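Local coordinates for choline binding protein PCPA (PDB 4CP6) that probably attaches to choline on the pneumococcal surface and displays a leucine-rich repeat region studied as a vaccine antigen, at residues 36-47 / 71-82; 49-60 / 91-101. All coordinates share one frame; numbering follows the deposited sequence.

Contact 1 (36-47 with 71-82) and contact 2 (49-60 with 91-101) sit side by side near the N-terminal end of the elongated chain, their centres about 15 Å apart. Their segments alternate along the sequence, so the same two lengths of chain pair first in one sheet and then in another. Phe81 of contact 1 joins them: its ring packs on contact 2 with CE2 3.6 Å from Ile60 CD1, CD1 3.7 Å from Phe49 CZ and CE1 3.7 Å from Phe58 CE2. Tyr94 OH of contact 2 probably hydrogen-bonds Phe81 O at 2.6 Å. Phe81, Phe49, Phe58 and Ile60 thus form one continuous apolar cluster joining the two contacts.

Contact 1: residues 36-47 / 71-82; sequences GTVQVGNGVTPV and FTVTEVASQAFS
Gly36 O is gripped by several groups: Thr72 N donates to it at 3.0 Å, a water that also pairs with Thr72 OG1 donates a second bond, and Phe71 CA adds a C-H...O contact. From there the two parallel strands alternate bonds, Val38 N to Thr72 O and Thr74 N to Val38 O, then Val40 N to Glu75 O and Ala77 N to Val40 O. Between Val38 and Gln39 the register slips by one residue. This is a beta bulge, and it leaves the buried Glu75 N with no partner. Strand 36-40 here links the antiparallel strand 24-32 on one flank to strand 69-76, which in turn pairs with strand 106-107, so the N-terminal strands run on into the short parallel strands of the repeats. One sheet face carries valines and Phe71. Val38 CG1 lies 3.8 Å from Phe71 CB, the two side chains crossing at about a right angle, and Val40 CG1 meets Val73 CG1, also at 3.8 Å. With CG1 of Val40 set between its backbone N and carbonyl carbon (chi1 53°), CG2 is turned to Phe81 CZ, 3.9 Å away. On the other face the extended Gln39 chain brings NE2 to Gly41 O (3.1 Å) and over the methyl of Ala77. Past the strands the loops stay joined. One water ties Gly43 N and Thr45 O to Ser78 O, and Val47 N makes a nearly straight bond to Ala80 O, 2.8 Å with 168° at the hydrogen.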
loop_
_atom_site.group_PDB
_atom_site.type_symbol
_atom_site.label_atom_id
_atom_site.label_comp_id
_atom_site.label_asym_id
_atom_site.label_seq_id
_atom_site.Cartn_x
_atom_site.Cartn_y
_atom_site.Cartn_z
ATOM N N GLY A 36 -24.018 -15.568 28.212
ATOM C CA GLY A 36 -23.791 -15.591 26.773
ATOM C C GLY A 36 -22.991 -14.411 26.277
ATOM O O GLY A 36 -22.536 -13.580 27.068
ATOM N N THR A 37 -22.746 -14.390 24.968
ATOM C CA THR A 37 -22.015 -13.297 24.336
ATOM C C THR A 37 -22.773 -12.840 23.138
ATOM O O THR A 37 -23.454 -13.658 22.492
ATOM C CB THR A 37 -20.581 -13.708 23.938
ATOM O OG1 THR A 37 -20.623 -14.729 22.936
ATOM C CG2 THR A 37 -19.777 -14.176 25.120
ATOM N N VAL A 38 -22.663 -11.537 22.831
ATOM C CA VAL A 38 -23.274 -10.961 21.643
ATOM C C VAL A 38 -22.290 -10.091 20.859
ATOM O O VAL A 38 -21.326 -9.567 21.423
ATOM C CB VAL A 38 -24.529 -10.073 21.965
ATOM C CG1 VAL A 38 -25.722 -10.901 22.422
ATOM C CG2 VAL A 38 -24.221 -8.956 22.964
ATOM N N GLN A 39 -22.570 -9.912 19.568
ATOM C CA GLN A 39 -21.965 -8.868 18.765
ATOM C C GLN A 39 -22.955 -7.700 18.787
ATOM O O GLN A 39 -24.189 -7.907 18.835
ATOM C CB GLN A 39 -21.696 -9.291 17.310
ATOM C CG GLN A 39 -22.965 -9.662 16.531
ATOM C CD GLN A 39 -22.630 -10.146 15.144
ATOM O OE1 GLN A 39 -21.696 -10.924 14.943
ATOM N NE2 GLN A 39 -23.417 -9.714 14.172
ATOM N N VAL A 40 -22.436 -6.463 18.781
ATOM C CA VAL A 40 -23.236 -5.254 18.656
ATOM C C VAL A 40 -23.397 -5.007 17.162
ATOM O O VAL A 40 -22.399 -4.918 16.430
ATOM C CB VAL A 40 -22.710 -4.031 19.459
ATOM C CG1 VAL A 40 -21.236 -3.732 19.156
ATOM C CG2 VAL A 40 -23.577 -2.796 19.229
ATOM N N GLY A 41 -24.645 -5.007 16.713
ATOM C CA GLY A 41 -25.024 -4.848 15.316
ATOM C C GLY A 41 -25.462 -6.190 14.760
ATOM O O GLY A 41 -24.966 -7.239 15.190
ATOM N N ASN A 42 -26.412 -6.173 13.793
ATOM C CA ASN A 42 -26.873 -7.430 13.187
ATOM C C ASN A 42 -25.912 -7.967 12.121
ATOM O O ASN A 42 -26.136 -9.063 11.610
ATOM C CB ASN A 42 -28.309 -7.250 12.601
ATOM C CG ASN A 42 -28.401 -6.221 11.490
ATOM O OD1 ASN A 42 -27.393 -5.743 10.944
ATOM N ND2 ASN A 42 -29.616 -5.846 11.113
ATOM N N GLY A 43 -24.855 -7.196 11.801
ATOM C CA GLY A 43 -23.835 -7.581 10.823
ATOM C C GLY A 43 -24.171 -7.209 9.388
ATOM O O GLY A 43 -23.426 -7.563 8.458
ATOM N N VAL A 44 -25.302 -6.516 9.207
ATOM C CA VAL A 44 -25.826 -6.129 7.891
ATOM C C VAL A 44 -26.002 -4.614 7.804
ATOM O O VAL A 44 -25.516 -3.980 6.857
ATOM C CB VAL A 44 -27.172 -6.874 7.579
ATOM C CG1 VAL A 44 -27.698 -6.511 6.186
ATOM C CG2 VAL A 44 -27.028 -8.398 7.728
ATOM N N THR A 45 -26.719 -4.030 8.779
ATOM C CA THR A 45 -26.981 -2.603 8.758
ATOM C C THR A 45 -26.306 -1.877 9.924
ATOM O O THR A 45 -26.110 -2.451 11.009
ATOM C CB THR A 45 -28.510 -2.329 8.773
ATOM O OG1 THR A 45 -29.076 -2.980 9.899
ATOM C CG2 THR A 45 -29.202 -2.784 7.470
ATOM N N PRO A 46 -26.056 -0.576 9.733
ATOM C CA PRO A 46 -25.439 0.201 10.797
ATOM C C PRO A 46 -26.434 0.581 11.876
ATOM O O PRO A 46 -27.643 0.743 11.631
ATOM C CB PRO A 46 -24.970 1.478 10.078
ATOM C CG PRO A 46 -25.056 1.187 8.605
ATOM C CD PRO A 46 -26.194 0.233 8.501
ATOM N N VAL A 47 -25.920 0.787 13.061
ATOM C CA VAL A 47 -26.662 1.360 14.164
ATOM C C VAL A 47 -27.061 2.779 13.721
ATOM O O VAL A 47 -26.252 3.536 13.153
ATOM C CB VAL A 47 -25.774 1.440 15.427
ATOM C CG1 VAL A 47 -26.391 2.354 16.510
ATOM C CG2 VAL A 47 -25.472 0.050 15.960
ATOM N N PHE A 71 -25.599 -11.134 28.650
ATOM C CA PHE A 71 -24.813 -11.261 27.414
ATOM C C PHE A 71 -23.733 -10.171 27.397
ATOM O O PHE A 71 -24.045 -8.988 27.468
ATOM C CB PHE A 71 -25.708 -11.107 26.189
ATOM C CG PHE A 71 -26.697 -12.237 26.056
ATOM C CD1 PHE A 71 -26.352 -13.416 25.394
ATOM C CD2 PHE A 71 -27.974 -12.131 26.610
ATOM C CE1 PHE A 71 -27.273 -14.466 25.278
ATOM C CE2 PHE A 71 -28.894 -13.172 26.486
ATOM C CZ PHE A 71 -28.526 -14.349 25.855
ATOM N N THR A 72 -22.459 -10.584 27.365
ATOM C CA THR A 72 -21.341 -9.647 27.299
ATOM C C THR A 72 -21.155 -9.305 25.807
ATOM O O THR A 72 -21.264 -10.199 24.964
ATOM C CB THR A 72 -20.090 -10.307 27.882
ATOM O OG1 THR A 72 -20.331 -10.583 29.278
ATOM C CG2 THR A 72 -18.871 -9.408 27.799
ATOM N N VAL A 73 -20.962 -8.010 25.506
ATOM C CA VAL A 73 -20.747 -7.547 24.117
ATOM C C VAL A 73 -19.254 -7.782 23.829
ATOM O O VAL A 73 -18.393 -7.073 24.397
ATOM C CB VAL A 73 -21.140 -6.062 23.921
ATOM C CG1 VAL A 73 -20.948 -5.637 22.465
ATOM C CG2 VAL A 73 -22.596 -5.811 24.359
ATOM N N THR A 74 -18.939 -8.815 23.016
ATOM C CA THR A 74 -17.541 -9.190 22.759
ATOM C C THR A 74 -17.050 -8.786 21.375
ATOM O O THR A 74 -15.846 -8.898 21.099
ATOM C CB THR A 74 -17.386 -10.701 22.960
ATOM O OG1 THR A 74 -18.304 -11.368 22.102
ATOM C CG2 THR A 74 -17.665 -11.144 24.418
ATOM N N GLU A 75 -17.961 -8.401 20.480
ATOM C CA GLU A 75 -17.566 -8.058 19.114
ATOM C C GLU A 75 -18.338 -6.902 18.566
ATOM O O GLU A 75 -19.516 -6.715 18.905
ATOM C CB GLU A 75 -17.748 -9.270 18.174
ATOM C CG GLU A 75 -17.024 -10.520 18.658
ATOM C CD GLU A 75 -16.889 -11.645 17.662
ATOM O OE1 GLU A 75 -17.195 -11.422 16.470
ATOM O OE2 GLU A 75 -16.496 -12.759 18.082
ATOM N N VAL A 76 -17.688 -6.119 17.694
ATOM C CA VAL A 76 -18.355 -5.103 16.897
ATOM C C VAL A 76 -18.671 -5.792 15.561
ATOM O O VAL A 76 -17.743 -6.231 14.853
ATOM C CB VAL A 76 -17.517 -3.830 16.699
ATOM C CG1 VAL A 76 -18.191 -2.894 15.705
ATOM C CG2 VAL A 76 -17.290 -3.122 18.042
ATOM N N ALA A 77 -19.972 -5.917 15.227
ATOM C CA ALA A 77 -20.360 -6.590 13.997
ATOM C C ALA A 77 -19.979 -5.789 12.755
ATOM O O ALA A 77 -19.904 -4.558 12.795
ATOM C CB ALA A 77 -21.860 -6.826 13.993
ATOM N N SER A 78 -19.852 -6.478 11.603
ATOM C CA SER A 78 -19.620 -5.782 10.358
ATOM C C SER A 78 -20.725 -4.722 10.165
ATOM O O SER A 78 -21.917 -4.992 10.424
ATOM C CB SER A 78 -19.674 -6.745 9.183
ATOM O OG SER A 78 -18.617 -7.672 9.329
ATOM N N GLN A 79 -20.342 -3.524 9.689
ATOM C CA GLN A 79 -21.232 -2.391 9.417
ATOM C C GLN A 79 -21.840 -1.754 10.661
ATOM O O GLN A 79 -22.480 -0.724 10.515
ATOM C CB GLN A 79 -22.387 -2.793 8.446
ATOM C CG GLN A 79 -21.968 -3.611 7.210
ATOM C CD GLN A 79 -21.103 -2.852 6.235
ATOM O OE1 GLN A 79 -21.055 -1.614 6.229
ATOM N NE2 GLN A 79 -20.347 -3.574 5.433
ATOM N N ALA A 80 -21.622 -2.303 11.878
ATOM C CA ALA A 80 -22.341 -1.761 13.047
ATOM C C ALA A 80 -22.169 -0.272 13.257
ATOM O O ALA A 80 -23.154 0.436 13.526
ATOM C CB ALA A 80 -21.959 -2.518 14.307
ATOM N N PHE A 81 -20.929 0.218 13.144
ATOM C CA PHE A 81 -20.675 1.636 13.322
ATOM C C PHE A 81 -20.155 2.261 12.034
ATOM O O PHE A 81 -19.347 3.198 12.036
ATOM C CB PHE A 81 -19.814 1.913 14.556
ATOM C CG PHE A 81 -20.529 1.443 15.797
ATOM C CD1 PHE A 81 -21.684 2.098 16.252
ATOM C CD2 PHE A 81 -20.094 0.326 16.486
ATOM C CE1 PHE A 81 -22.370 1.645 17.377
ATOM C CE2 PHE A 81 -20.798 -0.140 17.607
ATOM C CZ PHE A 81 -21.936 0.520 18.044
ATOM N N SER A 82 -20.647 1.739 10.908
ATOM C CA SER A 82 -20.272 2.329 9.646
ATOM C C SER A 82 -21.108 3.578 9.389
ATOM O O SER A 82 -22.249 3.704 9.890
ATOM C CB SER A 82 -20.445 1.343 8.499
ATOM O OG SER A 82 -21.809 0.989 8.409
HETATM O O HOH W 1 -21.879 -12.763 29.818
HETATM O O HOH W 2 -24.229 -4.404 11.938
HETATM O O HOH W 3 -23.272 3.722 12.602
#

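Contact 2: residues 49-60 / 91-101; sequences FEAGQDGKPFTI and IVYYPSSITIP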
loop_
_atom_site.group_PDB
_atom_site.type_symbol
_atom_site.label_atom_id
_atom_site.label_comp_id
_atom_site.label_asym_id
_atom_site.label_seq_id
_atom_site.Cartn_x
_atom_site.Cartn_y
_atom_site.Cartn_z
ATOM N N PHE A 49 -28.225 6.444 14.863
ATOM C CA PHE A 49 -28.113 7.343 15.994
ATOM C C PHE A 49 -29.240 8.360 15.990
ATOM O O PHE A 49 -29.787 8.680 14.934
ATOM C CB PHE A 49 -26.743 8.058 15.984
ATOM C CG PHE A 49 -25.589 7.104 16.223
ATOM C CD1 PHE A 49 -25.236 6.729 17.512
ATOM C CD2 PHE A 49 -24.902 6.535 15.156
ATOM C CE1 PHE A 49 -24.185 5.835 17.738
ATOM C CE2 PHE A 49 -23.856 5.633 15.381
ATOM C CZ PHE A 49 -23.498 5.297 16.672
ATOM N N GLU A 50 -29.565 8.877 17.175
ATOM C CA GLU A 50 -30.569 9.914 17.370
ATOM C C GLU A 50 -29.977 11.254 16.963
ATOM O O GLU A 50 -28.758 11.439 17.021
ATOM C CB GLU A 50 -30.941 9.970 18.857
ATOM C CG GLU A 50 -31.499 8.649 19.379
ATOM C CD GLU A 50 -31.466 8.434 20.881
ATOM O OE1 GLU A 50 -31.122 9.384 21.619
ATOM O OE2 GLU A 50 -31.792 7.308 21.321
ATOM N N ALA A 51 -30.830 12.234 16.597
ATOM C CA ALA A 51 -30.357 13.568 16.240
ATOM C C ALA A 51 -29.463 14.146 17.314
ATOM O O ALA A 51 -28.422 14.712 16.996
ATOM C CB ALA A 51 -31.547 14.496 15.996
ATOM N N GLY A 52 -29.866 13.992 18.583
ATOM C CA GLY A 52 -29.126 14.536 19.718
ATOM C C GLY A 52 -27.756 13.930 19.923
ATOM O O GLY A 52 -26.927 14.533 20.610
ATOM N N GLN A 53 -27.516 12.738 19.335
ATOM C CA GLN A 53 -26.223 12.030 19.418
ATOM C C GLN A 53 -25.257 12.510 18.346
ATOM O O GLN A 53 -24.056 12.238 18.461
ATOM C CB GLN A 53 -26.454 10.509 19.292
ATOM C CG GLN A 53 -27.125 9.876 20.515
ATOM C CD GLN A 53 -27.421 8.389 20.373
ATOM O OE1 GLN A 53 -28.124 7.903 19.453
ATOM N NE2 GLN A 53 -26.960 7.620 21.349
ATOM N N ASP A 54 -25.737 13.215 17.311
ATOM C CA ASP A 54 -24.873 13.710 16.229
ATOM C C ASP A 54 -23.780 14.631 16.767
ATOM O O ASP A 54 -24.076 15.567 17.515
ATOM C CB ASP A 54 -25.712 14.497 15.208
ATOM C CG ASP A 54 -25.018 14.707 13.877
ATOM O OD1 ASP A 54 -24.270 13.797 13.440
ATOM O OD2 ASP A 54 -25.322 15.712 13.205
ATOM N N GLY A 55 -22.515 14.342 16.425
ATOM C CA GLY A 55 -21.382 15.177 16.819
ATOM C C GLY A 55 -21.082 15.213 18.304
ATOM O O GLY A 55 -20.414 16.134 18.779
ATOM N N LYS A 56 -21.511 14.174 19.044
ATOM C CA LYS A 56 -21.256 14.077 20.487
ATOM C C LYS A 56 -20.613 12.720 20.785
ATOM O O LYS A 56 -20.755 11.797 19.982
ATOM C CB LYS A 56 -22.571 14.234 21.278
ATOM C CG LYS A 56 -23.180 15.629 21.148
ATOM C CD LYS A 56 -24.257 15.906 22.176
ATOM C CE LYS A 56 -24.912 17.240 21.885
ATOM N NZ LYS A 56 -25.713 17.207 20.626
ATOM N N PRO A 57 -19.891 12.570 21.917
ATOM C CA PRO A 57 -19.259 11.279 22.221
ATOM C C PRO A 57 -20.265 10.169 22.476
ATOM O O PRO A 57 -21.360 10.395 23.017
ATOM C CB PRO A 57 -18.461 11.577 23.499
ATOM C CG PRO A 57 -18.253 13.052 23.475
ATOM C CD PRO A 57 -19.560 13.567 22.954
ATOM N N PHE A 58 -19.899 8.944 22.075
ATOM C CA PHE A 58 -20.747 7.789 22.275
ATOM C C PHE A 58 -19.911 6.643 22.833
ATOM O O PHE A 58 -18.742 6.489 22.429
ATOM C CB PHE A 58 -21.354 7.359 20.926
ATOM C CG PHE A 58 -22.131 6.061 20.963
ATOM C CD1 PHE A 58 -23.418 6.021 21.494
ATOM C CD2 PHE A 58 -21.594 4.883 20.437
ATOM C CE1 PHE A 58 -24.145 4.831 21.523
ATOM C CE2 PHE A 58 -22.325 3.689 20.477
ATOM C CZ PHE A 58 -23.598 3.677 21.000
ATOM N N THR A 59 -20.481 5.838 23.725
ATOM C CA THR A 59 -19.833 4.664 24.285
ATOM C C THR A 59 -20.583 3.408 23.866
ATOM O O THR A 59 -21.800 3.311 24.047
ATOM C CB THR A 59 -19.717 4.766 25.820
ATOM O OG1 THR A 59 -18.927 5.912 26.111
ATOM C CG2 THR A 59 -19.041 3.528 26.451
ATOM N N ILE A 60 -19.873 2.447 23.289
ATOM C CA ILE A 60 -20.494 1.190 22.910
ATOM C C ILE A 60 -20.871 0.450 24.183
ATOM O O ILE A 60 -20.020 0.265 25.066
ATOM C CB ILE A 60 -19.540 0.317 22.063
ATOM C CG1 ILE A 60 -19.215 1.008 20.756
ATOM C CG2 ILE A 60 -20.151 -1.079 21.802
ATOM C CD1 ILE A 60 -18.046 0.288 19.922
ATOM N N ILE A 91 -29.324 14.374 6.564
ATOM C CA ILE A 91 -28.186 14.197 7.471
ATOM C C ILE A 91 -28.353 12.818 8.128
ATOM O O ILE A 91 -29.464 12.463 8.587
ATOM C CB ILE A 91 -28.165 15.314 8.552
ATOM C CG1 ILE A 91 -27.920 16.719 7.955
ATOM C CG2 ILE A 91 -27.189 15.002 9.699
ATOM C CD1 ILE A 91 -26.511 17.020 7.338
ATOM N N VAL A 92 -27.248 12.025 8.160
ATOM C CA VAL A 92 -27.188 10.726 8.812
ATOM C C VAL A 92 -26.351 11.019 10.062
ATOM O O VAL A 92 -25.198 11.480 9.956
ATOM C CB VAL A 92 -26.583 9.634 7.885
ATOM C CG1 VAL A 92 -26.393 8.322 8.634
ATOM C CG2 VAL A 92 -27.484 9.408 6.662
ATOM N N TYR A 93 -26.968 10.862 11.243
ATOM C CA TYR A 93 -26.344 11.248 12.504
ATOM C C TYR A 93 -25.205 10.329 12.883
ATOM O O TYR A 93 -25.269 9.131 12.625
ATOM C CB TYR A 93 -27.389 11.275 13.621
ATOM C CG TYR A 93 -28.598 12.097 13.236
ATOM C CD1 TYR A 93 -28.468 13.441 12.899
ATOM C CD2 TYR A 93 -29.869 11.531 13.212
ATOM C CE1 TYR A 93 -29.579 14.208 12.547
ATOM C CE2 TYR A 93 -30.982 12.284 12.846
ATOM C CZ TYR A 93 -30.834 13.623 12.538
ATOM O OH TYR A 93 -31.951 14.350 12.186
ATOM N N TYR A 94 -24.158 10.879 13.495
ATOM C CA TYR A 94 -23.023 10.032 13.844
ATOM C C TYR A 94 -22.236 10.713 14.956
ATOM O O TYR A 94 -22.073 11.923 14.928
ATOM C CB TYR A 94 -22.124 9.790 12.591
ATOM C CG TYR A 94 -21.221 8.595 12.769
ATOM C CD1 TYR A 94 -19.983 8.723 13.398
ATOM C CD2 TYR A 94 -21.620 7.321 12.355
ATOM C CE1 TYR A 94 -19.195 7.604 13.667
ATOM C CE2 TYR A 94 -20.810 6.203 12.567
ATOM C CZ TYR A 94 -19.585 6.357 13.207
ATOM O OH TYR A 94 -18.764 5.276 13.432
ATOM N N PRO A 95 -21.736 9.943 15.940
ATOM C CA PRO A 95 -20.989 10.551 17.046
ATOM C C PRO A 95 -19.658 11.179 16.651
ATOM O O PRO A 95 -19.075 10.846 15.623
ATOM C CB PRO A 95 -20.768 9.390 18.026
ATOM C CG PRO A 95 -21.074 8.164 17.308
ATOM C CD PRO A 95 -21.939 8.500 16.136
ATOM N N SER A 96 -19.144 12.069 17.514
ATOM C CA SER A 96 -17.849 12.718 17.251
ATOM C C SER A 96 -16.668 11.839 17.705
ATOM O O SER A 96 -15.529 12.042 17.266
ATOM C CB SER A 96 -17.801 14.029 18.013
ATOM O OG SER A 96 -18.079 13.785 19.381
ATOM N N SER A 97 -16.924 10.921 18.626
ATOM C CA SER A 97 -15.916 9.995 19.152
ATOM C C SER A 97 -16.639 8.766 19.634
ATOM O O SER A 97 -17.832 8.847 19.962
ATOM C CB SER A 97 -15.120 10.621 20.298
ATOM O OG SER A 97 -15.915 10.737 21.469
ATOM N N ILE A 98 -15.959 7.619 19.659
ATOM C CA ILE A 98 -16.558 6.388 20.123
ATOM C C ILE A 98 -15.608 5.767 21.111
ATOM O O ILE A 98 -14.401 5.667 20.814
ATOM C CB ILE A 98 -16.938 5.399 18.982
ATOM C CG1 ILE A 98 -18.031 6.019 18.050
ATOM C CG2 ILE A 98 -17.396 4.048 19.576
ATOM C CD1 ILE A 98 -18.329 5.225 16.776
ATOM N N THR A 99 -16.131 5.368 22.279
ATOM C CA THR A 99 -15.372 4.682 23.315
ATOM C C THR A 99 -15.697 3.200 23.248
ATOM O O THR A 99 -16.879 2.816 23.190
ATOM C CB THR A 99 -15.659 5.297 24.684
ATOM O OG1 THR A 99 -15.142 6.624 24.691
ATOM C CG2 THR A 99 -15.042 4.499 25.833
ATOM N N ILE A 100 -14.635 2.360 23.214
ATOM C CA ILE A 100 -14.766 0.924 23.110
ATOM C C ILE A 100 -14.512 0.308 24.475
ATOM O O ILE A 100 -13.427 0.501 25.027
ATOM C CB ILE A 100 -13.763 0.402 22.057
ATOM C CG1 ILE A 100 -14.053 1.077 20.684
ATOM C CG2 ILE A 100 -13.782 -1.123 21.984
ATOM C CD1 ILE A 100 -13.238 0.545 19.464
ATOM N N PRO A 101 -15.486 -0.451 25.014
ATOM C CA PRO A 101 -15.298 -1.045 26.345
ATOM C C PRO A 101 -14.294 -2.181 26.296
ATOM O O PRO A 101 -14.055 -2.729 25.214
ATOM C CB PRO A 101 -16.707 -1.533 26.719
ATOM C CG PRO A 101 -17.353 -1.838 25.377
ATOM C CD PRO A 101 -16.825 -0.759 24.464
HETATM O O HOH W 4 -27.433 7.481 12.231
HETATM O O HOH W 5 -23.356 13.274 10.827
HETATM O O HOH W 6 -16.585 8.519 23.322
#
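Strand 57-59 is an edge strand of a five-stranded parallel sheet whose next strand, 97-100, falls within the BspA-type leucine-rich repeat region, consistent with 57-59 extending the stack of repeat strands by one. Phe58 N bonds Ser97 O, Thr99 N bonds Phe58 O, and Ile60 N bonds Thr99 O. Thr59 and Thr99 lie alongside each other on one face, while a water bridges Phe58 O, Ser97 OG and Thr99 OG1. On the other face Ile60 CG1 rests 3.7 Å from Ile98 CG2, and Phe58 CB touches Pro95 CB at 3.6 Å.

From Phe58 back toward Phe49 the packing turns aromatic. Pro95 CD sits squarely over the Phe49 ring, 3.5 Å from its centroid. The edge of Phe49 points at the face of Tyr94 in a T-shaped pair, centroids 5.5 Å apart and planes at 68°. Ala51 CA packs over one face of Tyr93, 3.5 Å from the ring centroid, and Asp54 OD2 lies in plane at the ring edge. Asp54 turns CG away from its backbone N (chi1 -163°), which carries the carboxylate across to segment 91-101, where OD1 accepts from Tyr94 N at 2.9 Å on the anti side, somewhat out of the carboxylate plane. One residue on, Gly55 N gives Tyr94 O a bond of 2.9 Å that is essentially straight at 177°. A water also donates to Asp54 OD1 and to Val92 O. The amide and the water would favour a charged carboxylate, whereas Tyr94 O, an acceptor 3.2 Å from Asp54 OD1, would oppose it; the two donors probably pay for bringing these acceptors together.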